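PDB 3LJX: MmoQ Response regulator from Methylococcus capsulatus, which probably makes the second messenger cyclic di-GMP from two GTP molecules as a whole protein, of which this chain is the part holding the HDOD domain. Local coordinates for residues L11-P16 and I53-N58; G99-F104 and A148-W153; S158-K163 and I170-E175. One frame throughout, in Å; residues are numbered along the deposited sequence.

All three contacts belong to one all-helical chain. No ligand or metal site is described for this chain, and the contacts read as structural packing. Contact 1 ties the N-terminal loop to helix 47-58. Contacts 2 and 3 lie on the same side of the chain's centre. The centres of contacts 1 and 2 are about 17 Å apart, yet the two touch: Leu-11 CD2 lies 3.6 Å from Ala-152 CB. Contacts 2 and 3, with centres about 12 Å apart, are joined by a probable hydrogen bond between Ala-103 N and Ser-158 OG, 3.0 Å long. Contacts 1 and 3 do not touch; their nearest atoms are about 12 Å apart.

Contact 1: L11-P16 and I53-N58; sequences LCDSLP and ILRFAN
Arg-55 reaches from helix 47-58 to Cys-12 and Asp-13 in the loop 11-16. Its CB points toward the loop. CG stands anti to the backbone N (chi1 172°), and the chain runs extended from there to NE, which carries the guanidinium toward the loop. CD is the first atom to touch the loop. Arg-55 CD lies 3.8 Å from Cys-12 SG and a little farther from Cys-12 CB. This is a van der Waals contact of a methylene with the buried cysteine sulfur. NE turns to another partner, Asp-191, in a long and weak ion pair. Arg-55 NH1 then passes Cys-12 CB at 3.8 Å, where the cysteine sits oblique to the guanidinium plane. The same Arg-55 NH1 reaches Asp-13 OD1 at 3.4 Å. That salt bridge includes a weak, bent hydrogen bond, with an N-H...O angle of 135°. Asp-13 comes in at the guanidinium edge, near its plane. The carboxylate is turned 61° from the guanidinium, so the two groups do not form a flat, two-pronged pair. Asp-13 OD1 has a stronger partner in Arg-52 NE, one turn earlier on the same helix. One oxygen, Asp-13 OD1, thus serves two arginines of one helix, which probably favours the charged form of the carboxylate. Cys-12 and Asp-13 are the first two residues of a type I turn, closed by a bond from Leu-15 N to Cys-12 O. In and around the turn, Leu-11, Ser-14 and Pro-16 touch helix 144-152, while Ile-53 and Ala-57 face helix 71-78. The loop thus lies between helices 47-58 and 144-152, just before helix 19-29.

Contact 2: G99-F104 and A148-W153; sequences GRCEAF and ALATAW
Ala-150 sets its methyl group into the corner formed by Cys-101 and Phe-104, two residues of the loop that leads to helix 106-125. The aliphatic part of the contact is Cys-101 against Ala-150. Their CB atoms are 3.6 Å apart, and the backbones come closest here, with the CA atoms of Cys-101 and Ala-150 5.3 Å apart. Cys-101 SG stands anti to the backbone N (chi1 -178°) and lies along the alanine, 4.0 Å from Ala-150 CB. Cys-101 CB also rests 3.3 Å from Ala-150 O, a close van der Waals approach to the helix backbone. The aromatic part is a CH-pi contact. Ala-150 CB sits over one face of the Phe-104 ring, 4.1 Å from its centroid and 24° off the normal. It is displaced toward the rim on the CG side. Phe-104 CG is 3.8 Å from Ala-150 CB, and CD2 is almost as near. The ring of Phe-104 also meets Tyr-106 edge-to-face and touches Leu-161. No hydrogen bond crosses between the two segments. The polar bonds lie within the loop or run to other parts. A type I turn from Cys-101 to Phe-104 is closed by Phe-104 N and Cys-101 O, 3.0 Å apart, and it brings both side chains to the same methyl. Cys-101 N is hydrogen-bonded to the hydroxyl of Tyr-106, and Ala-103 N probably to Ser-158 OG. This is loop-on-helix packing within the all-helical HDOD domain, where a connecting segment closes over a helix on its way to the next one.

Contact 3: S158-K163 and I170-E175; sequences SECLRK and IALERE
Leu-172 meets Cys-160 and Lys-163 where helix 166-177 packs beside helix 154-163, joined to it by a short link inside the all-helical HDOD domain. Along the second helix, Ile-170 faces elsewhere and touches His-181 and Asp-182 of helix 181-191. Leu-172 follows and carries the contact from this side. CG stands anti to the backbone N (chi1 -168°), which carries the branched end to Cys-160. Leu-172 CG lies 3.8 Å from Cys-160 SG. The Leu-172 CD2 branch reaches the backbone, 3.8 Å from Cys-160 CA. It also meets Lys-163, whose CG is 3.6 Å from Leu-172 CD2. Lys-163 CD and CE both lie 3.7 Å from Leu-172 CD2, so three methylenes in a row curve past it. The lysine chain can do this because it bends at chi3 (-68°). The two side chains cross at about a right angle. Next comes Glu-173, a buried residue whose carboxylate is held from two directions. One oxygen takes the hydroxyl of Tyr-157 and the other the backbone N of His-181. Arg-174 turns to Asp-180 in a salt bridge. At Glu-175, the carboxylate OE2 is 6.0 Å from Lys-163 NZ, too far for a salt bridge, though it may give a mild attraction. Between the two segments the chemistry is apolar, with no hydrogen bond across. A leucine buried against a cysteine is also covered by the methylenes of an exposed lysine. The contact probably rests largely on shape and on excluding water, while the lysine can keep its charged end at the surface.

Contact 1: L11-P16 and I53-N58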
ATOM      1  N   LEU A  11       0.497 -11.549  -7.705  1.00 28.79           N
ATOM      2  CA  LEU A  11       1.762 -11.803  -7.005  1.00 29.76           C
ATOM      3  C   LEU A  11       1.588 -11.457  -5.541  1.00 34.21           C
ATOM      4  O   LEU A  11       0.938 -10.469  -5.196  1.00 32.72           O
ATOM      5  CB  LEU A  11       2.922 -10.965  -7.570  1.00 28.50           C
ATOM      6  CG  LEU A  11       3.509 -11.364  -8.924  1.00 36.23           C
ATOM      7  CD1 LEU A  11       2.531 -10.992 -10.046  1.00 38.44           C
ATOM      8  CD2 LEU A  11       4.875 -10.721  -9.149  1.00 32.90           C
ATOM      9  N   CYS A  12       2.167 -12.262  -4.665  1.00 33.47           N
ATOM     10  CA  CYS A  12       2.160 -11.885  -3.263  1.00 34.04           C
ATOM     11  C   CYS A  12       3.410 -12.399  -2.553  1.00 28.28           C
ATOM     12  O   CYS A  12       4.217 -11.606  -2.075  1.00 25.88           O
ATOM     13  CB  CYS A  12       0.867 -12.335  -2.568  1.00 33.10           C
ATOM     14  SG  CYS A  12       0.671 -11.657  -0.900  1.00 39.90           S
ATOM     15  N   ASP A  13       3.587 -13.716  -2.525  1.00 29.78           N
ATOM     16  CA  ASP A  13       4.732 -14.295  -1.836  1.00 36.65           C
ATOM     17  C   ASP A  13       6.051 -13.768  -2.384  1.00 29.89           C
ATOM     18  O   ASP A  13       7.017 -13.638  -1.649  1.00 35.85           O
ATOM     19  CB  ASP A  13       4.694 -15.824  -1.902  1.00 49.94           C
ATOM     20  CG  ASP A  13       3.496 -16.417  -1.159  1.00 64.40           C
ATOM     21  OD1 ASP A  13       2.888 -15.717  -0.315  1.00 66.51           O
ATOM     22  OD2 ASP A  13       3.162 -17.594  -1.419  1.00 72.70           O
ATOM     23  N   SER A  14       6.079 -13.435  -3.670  1.00 23.26           N
ATOM     24  CA  SER A  14       7.327 -13.084  -4.341  1.00 24.91           C
ATOM     25  C   SER A  14       7.674 -11.596  -4.265  1.00 26.24           C
ATOM     26  O   SER A  14       8.735 -11.182  -4.740  1.00 25.71           O
ATOM     27  CB  SER A  14       7.269 -13.494  -5.815  1.00 23.88           C
ATOM     28  OG  SER A  14       6.434 -12.598  -6.556  1.00 23.85           O
ATOM     29  N   LEU A  15       6.790 -10.778  -3.709  1.00 21.69           N
ATOM     30  CA  LEU A  15       7.100  -9.345  -3.652  1.00 23.97           C
ATOM     31  C   LEU A  15       8.267  -9.095  -2.677  1.00 24.21           C
ATOM     32  O   LEU A  15       8.284  -9.630  -1.564  1.00 20.95           O
ATOM     33  CB  LEU A  15       5.867  -8.523  -3.264  1.00 20.01           C
ATOM     34  CG  LEU A  15       4.607  -8.670  -4.146  1.00 23.70           C
ATOM     35  CD1 LEU A  15       3.418  -7.974  -3.493  1.00 19.39           C
ATOM     36  CD2 LEU A  15       4.821  -8.131  -5.565  1.00 22.56           C
ATOM     37  N   PRO A  16       9.253  -8.288  -3.096  1.00 23.72           N
ATOM     38  CA  PRO A  16      10.427  -8.091  -2.242  1.00 24.62           C
ATOM     39  C   PRO A  16      10.158  -7.168  -1.060  1.00 28.73           C
ATOM     40  O   PRO A  16       9.150  -6.441  -1.014  1.00 27.98           O
ATOM     41  CB  PRO A  16      11.431  -7.439  -3.193  1.00 17.08           C
ATOM     42  CG  PRO A  16      10.552  -6.669  -4.149  1.00 20.46           C
ATOM     43  CD  PRO A  16       9.353  -7.531  -4.360  1.00 22.99           C
ATOM     44  N   ILE A  53       0.517 -11.214   4.987  1.00 20.59           N
ATOM     45  CA  ILE A  53      -0.145 -11.433   6.267  1.00 20.72           C
ATOM     46  C   ILE A  53      -1.654 -11.199   6.178  1.00 21.14           C
ATOM     47  O   ILE A  53      -2.434 -12.021   6.641  1.00 23.87           O
ATOM     48  CB  ILE A  53       0.498 -10.582   7.386  1.00 21.52           C
ATOM     49  CG1 ILE A  53       1.891 -11.138   7.695  1.00 22.55           C
ATOM     50  CG2 ILE A  53      -0.378 -10.596   8.650  1.00 14.97           C
ATOM     51  CD1 ILE A  53       2.792 -10.182   8.430  1.00 22.49           C
ATOM     52  N   LEU A  54      -2.066 -10.098   5.561  1.00 23.16           N
ATOM     53  CA  LEU A  54      -3.492  -9.817   5.407  1.00 24.10           C
ATOM     54  C   LEU A  54      -4.148 -10.923   4.600  1.00 21.86           C
ATOM     55  O   LEU A  54      -5.250 -11.372   4.901  1.00 23.19           O
ATOM     56  CB  LEU A  54      -3.712  -8.481   4.694  1.00 21.56           C
ATOM     57  CG  LEU A  54      -3.343  -7.227   5.478  1.00 26.32           C
ATOM     58  CD1 LEU A  54      -3.684  -5.985   4.663  1.00 29.18           C
ATOM     59  CD2 LEU A  54      -4.033  -7.210   6.850  1.00 25.59           C
ATOM     60  N   ARG A  55      -3.453 -11.357   3.567  1.00 15.42           N
ATOM     61  CA  ARG A  55      -4.002 -12.354   2.672  1.00 20.71           C
ATOM     62  C   ARG A  55      -4.182 -13.696   3.388  1.00 24.12           C
ATOM     63  O   ARG A  55      -5.183 -14.408   3.196  1.00 18.73           O
ATOM     64  CB  ARG A  55      -3.064 -12.515   1.492  1.00 24.31           C
ATOM     65  CG  ARG A  55      -3.417 -13.657   0.585  1.00 34.98           C
ATOM     66  CD  ARG A  55      -2.590 -13.569  -0.670  1.00 46.03           C
ATOM     67  NE  ARG A  55      -2.551 -14.846  -1.355  1.00 60.78           N
ATOM     68  CZ  ARG A  55      -1.520 -15.679  -1.311  1.00 69.13           C
ATOM     69  NH1 ARG A  55      -0.430 -15.358  -0.619  1.00 67.02           N
ATOM     70  NH2 ARG A  55      -1.584 -16.829  -1.968  1.00 73.37           N
ATOM     71  N   PHE A  56      -3.197 -14.041   4.205  1.00 24.11           N
ATOM     72  CA  PHE A  56      -3.273 -15.260   4.988  1.00 27.88           C
ATOM     73  C   PHE A  56      -4.459 -15.146   5.943  1.00 26.67           C
ATOM     74  O   PHE A  56      -5.290 -16.053   6.026  1.00 22.94           O
ATOM     75  CB  PHE A  56      -1.960 -15.472   5.756  1.00 25.62           C
ATOM     76  CG  PHE A  56      -2.017 -16.575   6.778  1.00 25.18           C
ATOM     77  CD1 PHE A  56      -2.146 -16.283   8.129  1.00 25.09           C
ATOM     78  CD2 PHE A  56      -1.914 -17.906   6.390  1.00 29.68           C
ATOM     79  CE1 PHE A  56      -2.184 -17.299   9.079  1.00 24.01           C
ATOM     80  CE2 PHE A  56      -1.953 -18.932   7.340  1.00 29.39           C
ATOM     81  CZ  PHE A  56      -2.092 -18.624   8.683  1.00 23.67           C
ATOM     82  N   ALA A  57      -4.546 -14.013   6.638  1.00 19.49           N
ATOM     83  CA  ALA A  57      -5.551 -13.826   7.690  1.00 21.90           C
ATOM     84  C   ALA A  57      -6.944 -13.734   7.114  1.00 25.76           C
ATOM     85  O   ALA A  57      -7.915 -14.002   7.815  1.00 25.04           O
ATOM     86  CB  ALA A  57      -5.251 -12.556   8.511  1.00 21.66           C
ATOM     87  N   ASN A  58      -7.046 -13.328   5.847  1.00 25.10           N
ATOM     88  CA  ASN A  58      -8.353 -13.151   5.203  1.00 24.55           C
ATOM     89  C   ASN A  58      -8.746 -14.318   4.293  1.00 28.82           C
ATOM     90  O   ASN A  58      -9.846 -14.334   3.727  1.00 24.18           O
ATOM     91  CB  ASN A  58      -8.399 -11.810   4.442  1.00 24.42           C
ATOM     92  CG  ASN A  58      -8.362 -10.605   5.392  1.00 28.94           C
ATOM     93  OD1 ASN A  58      -8.773 -10.716   6.547  1.00 34.13           O
ATOM     94  ND2 ASN A  58      -7.864  -9.467   4.913  1.00 20.77           N
TER

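Contact 2: G99-F104 and A148-W153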
ATOM      1  N   GLY A  99      15.754  -4.800  -5.998  1.00 71.81           N
ATOM      2  CA  GLY A  99      15.072  -5.809  -6.784  1.00 62.54           C
ATOM      3  C   GLY A  99      15.510  -5.845  -8.240  1.00 57.03           C
ATOM      4  O   GLY A  99      16.337  -5.051  -8.693  1.00 60.92           O
ATOM      5  N   ARG A 100      14.930  -6.774  -8.985  1.00 49.96           N
ATOM      6  CA  ARG A 100      15.380  -7.066 -10.331  1.00 44.70           C
ATOM      7  C   ARG A 100      15.037  -6.007 -11.391  1.00 43.34           C
ATOM      8  O   ARG A 100      15.781  -5.867 -12.358  1.00 49.16           O
ATOM      9  CB  ARG A 100      14.896  -8.459 -10.749  1.00 53.61           C
ATOM     10  CG  ARG A 100      15.672  -9.580 -10.069  1.00 65.42           C
ATOM     11  CD  ARG A 100      15.001 -10.941 -10.225  1.00 75.82           C
ATOM     12  NE  ARG A 100      15.877 -12.028  -9.779  1.00 85.02           N
ATOM     13  CZ  ARG A 100      16.067 -12.373  -8.506  1.00 89.51           C
ATOM     14  NH1 ARG A 100      15.447 -11.713  -7.532  1.00 91.43           N
ATOM     15  NH2 ARG A 100      16.886 -13.375  -8.202  1.00 86.09           N
ATOM     16  N   CYS A 101      13.937  -5.264 -11.226  1.00 37.57           N
ATOM     17  CA  CYS A 101      13.544  -4.266 -12.236  1.00 30.58           C
ATOM     18  C   CYS A 101      14.469  -3.045 -12.236  1.00 38.82           C
ATOM     19  O   CYS A 101      14.322  -2.124 -11.420  1.00 38.45           O
ATOM     20  CB  CYS A 101      12.085  -3.827 -12.074  1.00 24.79           C
ATOM     21  SG  CYS A 101      11.550  -2.633 -13.335  1.00 29.73           S
ATOM     22  N   GLU A 102      15.411  -3.042 -13.173  1.00 40.09           N
ATOM     23  CA  GLU A 102      16.483  -2.052 -13.214  1.00 43.51           C
ATOM     24  C   GLU A 102      15.987  -0.599 -13.095  1.00 39.64           C
ATOM     25  O   GLU A 102      16.487   0.175 -12.262  1.00 33.95           O
ATOM     26  CB  GLU A 102      17.313  -2.249 -14.492  1.00 50.30           C
ATOM     27  CG  GLU A 102      18.556  -1.380 -14.587  1.00 60.79           C
ATOM     28  CD  GLU A 102      19.477  -1.796 -15.729  1.00 74.04           C
ATOM     29  OE1 GLU A 102      19.350  -2.944 -16.223  1.00 79.48           O
ATOM     30  OE2 GLU A 102      20.335  -0.976 -16.127  1.00 75.98           O
ATOM     31  N   ALA A 103      15.000  -0.238 -13.914  1.00 33.90           N
ATOM     32  CA  ALA A 103      14.522   1.144 -13.963  1.00 33.05           C
ATOM     33  C   ALA A 103      13.566   1.558 -12.822  1.00 33.74           C
ATOM     34  O   ALA A 103      13.250   2.732 -12.679  1.00 32.64           O
ATOM     35  CB  ALA A 103      13.898   1.445 -15.333  1.00 30.12           C
ATOM     36  N   PHE A 104      13.118   0.605 -12.008  1.00 32.93           N
ATOM     37  CA  PHE A 104      12.198   0.916 -10.911  1.00 28.47           C
ATOM     38  C   PHE A 104      12.938   1.399  -9.663  1.00 31.09           C
ATOM     39  O   PHE A 104      13.844   0.730  -9.151  1.00 29.53           O
ATOM     40  CB  PHE A 104      11.329  -0.295 -10.563  1.00 23.17           C
ATOM     41  CG  PHE A 104      10.182   0.011  -9.621  1.00 27.68           C
ATOM     42  CD1 PHE A 104       9.095   0.780 -10.049  1.00 29.96           C
ATOM     43  CD2 PHE A 104      10.166  -0.507  -8.328  1.00 25.51           C
ATOM     44  CE1 PHE A 104       8.024   1.052  -9.194  1.00 24.52           C
ATOM     45  CE2 PHE A 104       9.099  -0.249  -7.470  1.00 26.73           C
ATOM     46  CZ  PHE A 104       8.024   0.532  -7.907  1.00 26.70           C
ATOM     47  N   ALA A 148       4.391  -4.969  -7.951  1.00 16.35           N
ATOM     48  CA  ALA A 148       4.059  -6.243  -8.577  1.00 18.90           C
ATOM     49  C   ALA A 148       4.490  -6.332 -10.043  1.00 19.85           C
ATOM     50  O   ALA A 148       5.005  -7.351 -10.472  1.00 22.14           O
ATOM     51  CB  ALA A 148       2.572  -6.534  -8.440  1.00 17.82           C
ATOM     52  N   LEU A 149       4.283  -5.272 -10.817  1.00 18.87           N
ATOM     53  CA  LEU A 149       4.693  -5.319 -12.212  1.00 22.14           C
ATOM     54  C   LEU A 149       6.213  -5.368 -12.312  1.00 23.14           C
ATOM     55  O   LEU A 149       6.761  -6.105 -13.135  1.00 24.48           O
ATOM     56  CB  LEU A 149       4.188  -4.094 -12.961  1.00 23.59           C
ATOM     57  CG  LEU A 149       2.721  -4.100 -13.336  1.00 24.42           C
ATOM     58  CD1 LEU A 149       2.370  -2.782 -14.063  1.00 25.53           C
ATOM     59  CD2 LEU A 149       2.437  -5.316 -14.193  1.00 21.79           C
ATOM     60  N   ALA A 150       6.887  -4.557 -11.489  1.00 18.13           N
ATOM     61  CA  ALA A 150       8.344  -4.490 -11.490  1.00 20.28           C
ATOM     62  C   ALA A 150       8.919  -5.858 -11.120  1.00 25.31           C
ATOM     63  O   ALA A 150       9.930  -6.284 -11.656  1.00 25.97           O
ATOM     64  CB  ALA A 150       8.834  -3.423 -10.505  1.00 19.85           C
ATOM     65  N   THR A 151       8.251  -6.547 -10.202  1.00 23.29           N
ATOM     66  CA  THR A 151       8.686  -7.861  -9.774  1.00 18.24           C
ATOM     67  C   THR A 151       8.403  -8.937 -10.823  1.00 23.17           C
ATOM     68  O   THR A 151       9.261  -9.774 -11.105  1.00 27.77           O
ATOM     69  CB  THR A 151       8.003  -8.251  -8.467  1.00 18.16           C
ATOM     70  OG1 THR A 151       8.259  -7.243  -7.489  1.00 20.56           O
ATOM     71  CG2 THR A 151       8.548  -9.582  -7.970  1.00 19.85           C
ATOM     72  N   ALA A 152       7.203  -8.905 -11.400  1.00 21.27           N
ATOM     73  CA  ALA A 152       6.770  -9.910 -12.375  1.00 22.33           C
ATOM     74  C   ALA A 152       7.532  -9.812 -13.695  1.00 25.41           C
ATOM     75  O   ALA A 152       8.004 -10.823 -14.215  1.00 23.77           O
ATOM     76  CB  ALA A 152       5.258  -9.805 -12.632  1.00 16.11           C
ATOM     77  N   TRP A 153       7.652  -8.600 -14.234  1.00 24.81           N
ATOM     78  CA  TRP A 153       8.262  -8.425 -15.555  1.00 28.24           C
ATOM     79  C   TRP A 153       9.394  -7.393 -15.546  1.00 26.69           C
ATOM     80  O   TRP A 153       9.299  -6.357 -16.192  1.00 29.25           O
ATOM     81  CB  TRP A 153       7.199  -8.028 -16.579  1.00 23.33           C
ATOM     82  CG  TRP A 153       6.046  -8.959 -16.628  1.00 25.96           C
ATOM     83  CD1 TRP A 153       4.835  -8.803 -16.011  1.00 28.15           C
ATOM     84  CD2 TRP A 153       5.979 -10.205 -17.330  1.00 28.99           C
ATOM     85  NE1 TRP A 153       4.020  -9.879 -16.289  1.00 29.68           N
ATOM     86  CE2 TRP A 153       4.699 -10.749 -17.099  1.00 27.49           C
ATOM     87  CE3 TRP A 153       6.878 -10.907 -18.144  1.00 29.14           C
ATOM     88  CZ2 TRP A 153       4.299 -11.965 -17.637  1.00 31.45           C
ATOM     89  CZ3 TRP A 153       6.476 -12.118 -18.684  1.00 30.19           C
ATOM     90  CH2 TRP A 153       5.199 -12.637 -18.428  1.00 29.58           C
TER

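Contact 3: S158-K163 and I170-E175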
ATOM      1  N   SER A 158      11.006  -2.323 -17.169  1.00 33.16           N
ATOM      2  CA  SER A 158      12.063  -1.311 -17.372  1.00 35.91           C
ATOM      3  C   SER A 158      11.905  -0.573 -18.699  1.00 42.55           C
ATOM      4  O   SER A 158      12.064   0.643 -18.754  1.00 49.55           O
ATOM      5  CB  SER A 158      13.463  -1.908 -17.279  1.00 31.97           C
ATOM      6  OG  SER A 158      13.840  -2.115 -15.930  1.00 32.26           O
ATOM      7  N   GLU A 159      11.582  -1.298 -19.766  1.00 39.93           N
ATOM      8  CA  GLU A 159      11.247  -0.639 -21.026  1.00 43.82           C
ATOM      9  C   GLU A 159      10.118   0.383 -20.828  1.00 42.56           C
ATOM     10  O   GLU A 159      10.256   1.552 -21.196  1.00 40.80           O
ATOM     11  CB  GLU A 159      10.833  -1.646 -22.096  1.00 47.14           C
ATOM     12  CG  GLU A 159      11.924  -2.588 -22.559  1.00 63.18           C
ATOM     13  CD  GLU A 159      11.420  -3.579 -23.614  1.00 75.56           C
ATOM     14  OE1 GLU A 159      10.379  -3.288 -24.253  1.00 77.59           O
ATOM     15  OE2 GLU A 159      12.060  -4.643 -23.803  1.00 78.37           O
ATOM     16  N   CYS A 160       8.998  -0.051 -20.258  1.00 35.86           N
ATOM     17  CA  CYS A 160       7.877   0.863 -20.062  1.00 31.41           C
ATOM     18  C   CYS A 160       8.299   2.091 -19.255  1.00 30.58           C
ATOM     19  O   CYS A 160       7.994   3.223 -19.617  1.00 29.49           O
ATOM     20  CB  CYS A 160       6.722   0.157 -19.364  1.00 33.57           C
ATOM     21  SG  CYS A 160       6.071  -1.254 -20.278  1.00 37.59           S
ATOM     22  N   LEU A 161       9.023   1.863 -18.168  1.00 32.39           N
ATOM     23  CA  LEU A 161       9.397   2.949 -17.273  1.00 35.28           C
ATOM     24  C   LEU A 161      10.319   3.961 -17.945  1.00 36.04           C
ATOM     25  O   LEU A 161      10.256   5.151 -17.656  1.00 32.41           O
ATOM     26  CB  LEU A 161      10.044   2.390 -16.002  1.00 34.60           C
ATOM     27  CG  LEU A 161       9.073   1.675 -15.053  1.00 29.16           C
ATOM     28  CD1 LEU A 161       9.809   1.180 -13.827  1.00 26.81           C
ATOM     29  CD2 LEU A 161       7.926   2.589 -14.650  1.00 26.34           C
ATOM     30  N   ARG A 162      11.173   3.494 -18.848  1.00 40.27           N
ATOM     31  CA  ARG A 162      12.084   4.403 -19.538  1.00 42.17           C
ATOM     32  C   ARG A 162      11.386   5.250 -20.603  1.00 45.22           C
ATOM     33  O   ARG A 162      11.801   6.374 -20.863  1.00 48.73           O
ATOM     34  CB  ARG A 162      13.272   3.641 -20.126  1.00 38.05           C
ATOM     35  CG  ARG A 162      14.169   3.072 -19.048  1.00 42.21           C
ATOM     36  CD  ARG A 162      15.247   2.186 -19.605  1.00 49.90           C
ATOM     37  NE  ARG A 162      16.219   1.857 -18.566  1.00 60.52           N
ATOM     38  CZ  ARG A 162      16.525   0.619 -18.182  1.00 61.38           C
ATOM     39  NH1 ARG A 162      15.940  -0.429 -18.758  1.00 56.01           N
ATOM     40  NH2 ARG A 162      17.426   0.434 -17.225  1.00 60.84           N
ATOM     41  N   LYS A 163      10.313   4.730 -21.195  1.00 43.70           N
ATOM     42  CA  LYS A 163       9.660   5.443 -22.287  1.00 47.70           C
ATOM     43  C   LYS A 163       8.382   6.201 -21.937  1.00 49.93           C
ATOM     44  O   LYS A 163       7.910   7.003 -22.740  1.00 51.91           O
ATOM     45  CB  LYS A 163       9.420   4.527 -23.488  1.00 48.85           C
ATOM     46  CG  LYS A 163       8.790   3.213 -23.157  1.00 54.47           C
ATOM     47  CD  LYS A 163       8.796   2.294 -24.373  1.00 62.01           C
ATOM     48  CE  LYS A 163       7.872   2.802 -25.477  1.00 66.46           C
ATOM     49  NZ  LYS A 163       7.506   1.711 -26.441  1.00 67.89           N
ATOM     50  N   ILE A 170       0.355   4.147 -18.135  1.00 31.89           N
ATOM     51  CA  ILE A 170      -0.830   3.319 -17.937  1.00 34.48           C
ATOM     52  C   ILE A 170      -1.206   2.644 -19.254  1.00 36.90           C
ATOM     53  O   ILE A 170      -1.425   1.423 -19.300  1.00 32.02           O
ATOM     54  CB  ILE A 170      -2.044   4.142 -17.430  1.00 30.81           C
ATOM     55  CG1 ILE A 170      -1.766   4.732 -16.038  1.00 33.08           C
ATOM     56  CG2 ILE A 170      -3.314   3.284 -17.417  1.00 23.17           C
ATOM     57  CD1 ILE A 170      -1.639   3.687 -14.940  1.00 32.69           C
ATOM     58  N   ALA A 171      -1.264   3.435 -20.325  1.00 34.24           N
ATOM     59  CA  ALA A 171      -1.597   2.897 -21.646  1.00 32.19           C
ATOM     60  C   ALA A 171      -0.584   1.838 -22.083  1.00 32.58           C
ATOM     61  O   ALA A 171      -0.945   0.834 -22.696  1.00 34.13           O
ATOM     62  CB  ALA A 171      -1.682   4.018 -22.688  1.00 28.63           C
ATOM     63  N   LEU A 172       0.685   2.062 -21.760  1.00 30.78           N
ATOM     64  CA  LEU A 172       1.738   1.162 -22.199  1.00 31.84           C
ATOM     65  C   LEU A 172       1.645  -0.142 -21.430  1.00 33.20           C
ATOM     66  O   LEU A 172       1.850  -1.229 -21.989  1.00 35.19           O
ATOM     67  CB  LEU A 172       3.111   1.802 -22.002  1.00 35.58           C
ATOM     68  CG  LEU A 172       4.259   1.068 -22.689  1.00 43.78           C
ATOM     69  CD1 LEU A 172       3.854   0.623 -24.088  1.00 46.61           C
ATOM     70  CD2 LEU A 172       5.493   1.949 -22.748  1.00 46.37           C
ATOM     71  N   GLU A 173       1.316  -0.033 -20.146  1.00 28.59           N
ATOM     72  CA  GLU A 173       1.177  -1.211 -19.303  1.00 24.36           C
ATOM     73  C   GLU A 173       0.070  -2.096 -19.846  1.00 24.73           C
ATOM     74  O   GLU A 173       0.263  -3.303 -20.005  1.00 27.23           O
ATOM     75  CB  GLU A 173       0.906  -0.817 -17.850  1.00 23.40           C
ATOM     76  CG  GLU A 173       2.097  -0.161 -17.150  1.00 22.86           C
ATOM     77  CD  GLU A 173       1.718   0.431 -15.801  1.00 30.92           C
ATOM     78  OE1 GLU A 173       0.506   0.444 -15.482  1.00 31.49           O
ATOM     79  OE2 GLU A 173       2.629   0.892 -15.070  1.00 32.97           O
ATOM     80  N   ARG A 174      -1.073  -1.501 -20.165  1.00 27.06           N
ATOM     81  CA  ARG A 174      -2.195  -2.267 -20.714  1.00 34.87           C
ATOM     82  C   ARG A 174      -1.805  -3.035 -21.982  1.00 35.24           C
ATOM     83  O   ARG A 174      -2.207  -4.179 -22.177  1.00 36.70           O
ATOM     84  CB  ARG A 174      -3.403  -1.364 -20.966  1.00 36.08           C
ATOM     85  CG  ARG A 174      -4.102  -0.943 -19.674  1.00 40.66           C
ATOM     86  CD  ARG A 174      -5.199   0.073 -19.924  1.00 42.24           C
ATOM     87  NE  ARG A 174      -5.793   0.541 -18.671  1.00 51.08           N
ATOM     88  CZ  ARG A 174      -6.644   1.567 -18.566  1.00 56.17           C
ATOM     89  NH1 ARG A 174      -7.004   2.263 -19.640  1.00 54.54           N
ATOM     90  NH2 ARG A 174      -7.133   1.905 -17.376  1.00 56.51           N
ATOM     91  N   GLU A 175      -0.997  -2.407 -22.823  1.00 29.42           N
ATOM     92  CA  GLU A 175      -0.536  -3.028 -24.052  1.00 36.63           C
ATOM     93  C   GLU A 175       0.361  -4.237 -23.767  1.00 33.51           C
ATOM     94  O   GLU A 175       0.174  -5.323 -24.337  1.00 23.60           O
ATOM     95  CB  GLU A 175       0.226  -1.987 -24.864  1.00 45.92           C
ATOM     96  CG  GLU A 175       0.395  -2.291 -26.321  1.00 60.62           C
ATOM     97  CD  GLU A 175       0.926  -1.078 -27.076  1.00 75.84           C
ATOM     98  OE1 GLU A 175       0.111  -0.208 -27.455  1.00 77.35           O
ATOM     99  OE2 GLU A 175       2.160  -0.985 -27.269  1.00 82.39           O
TER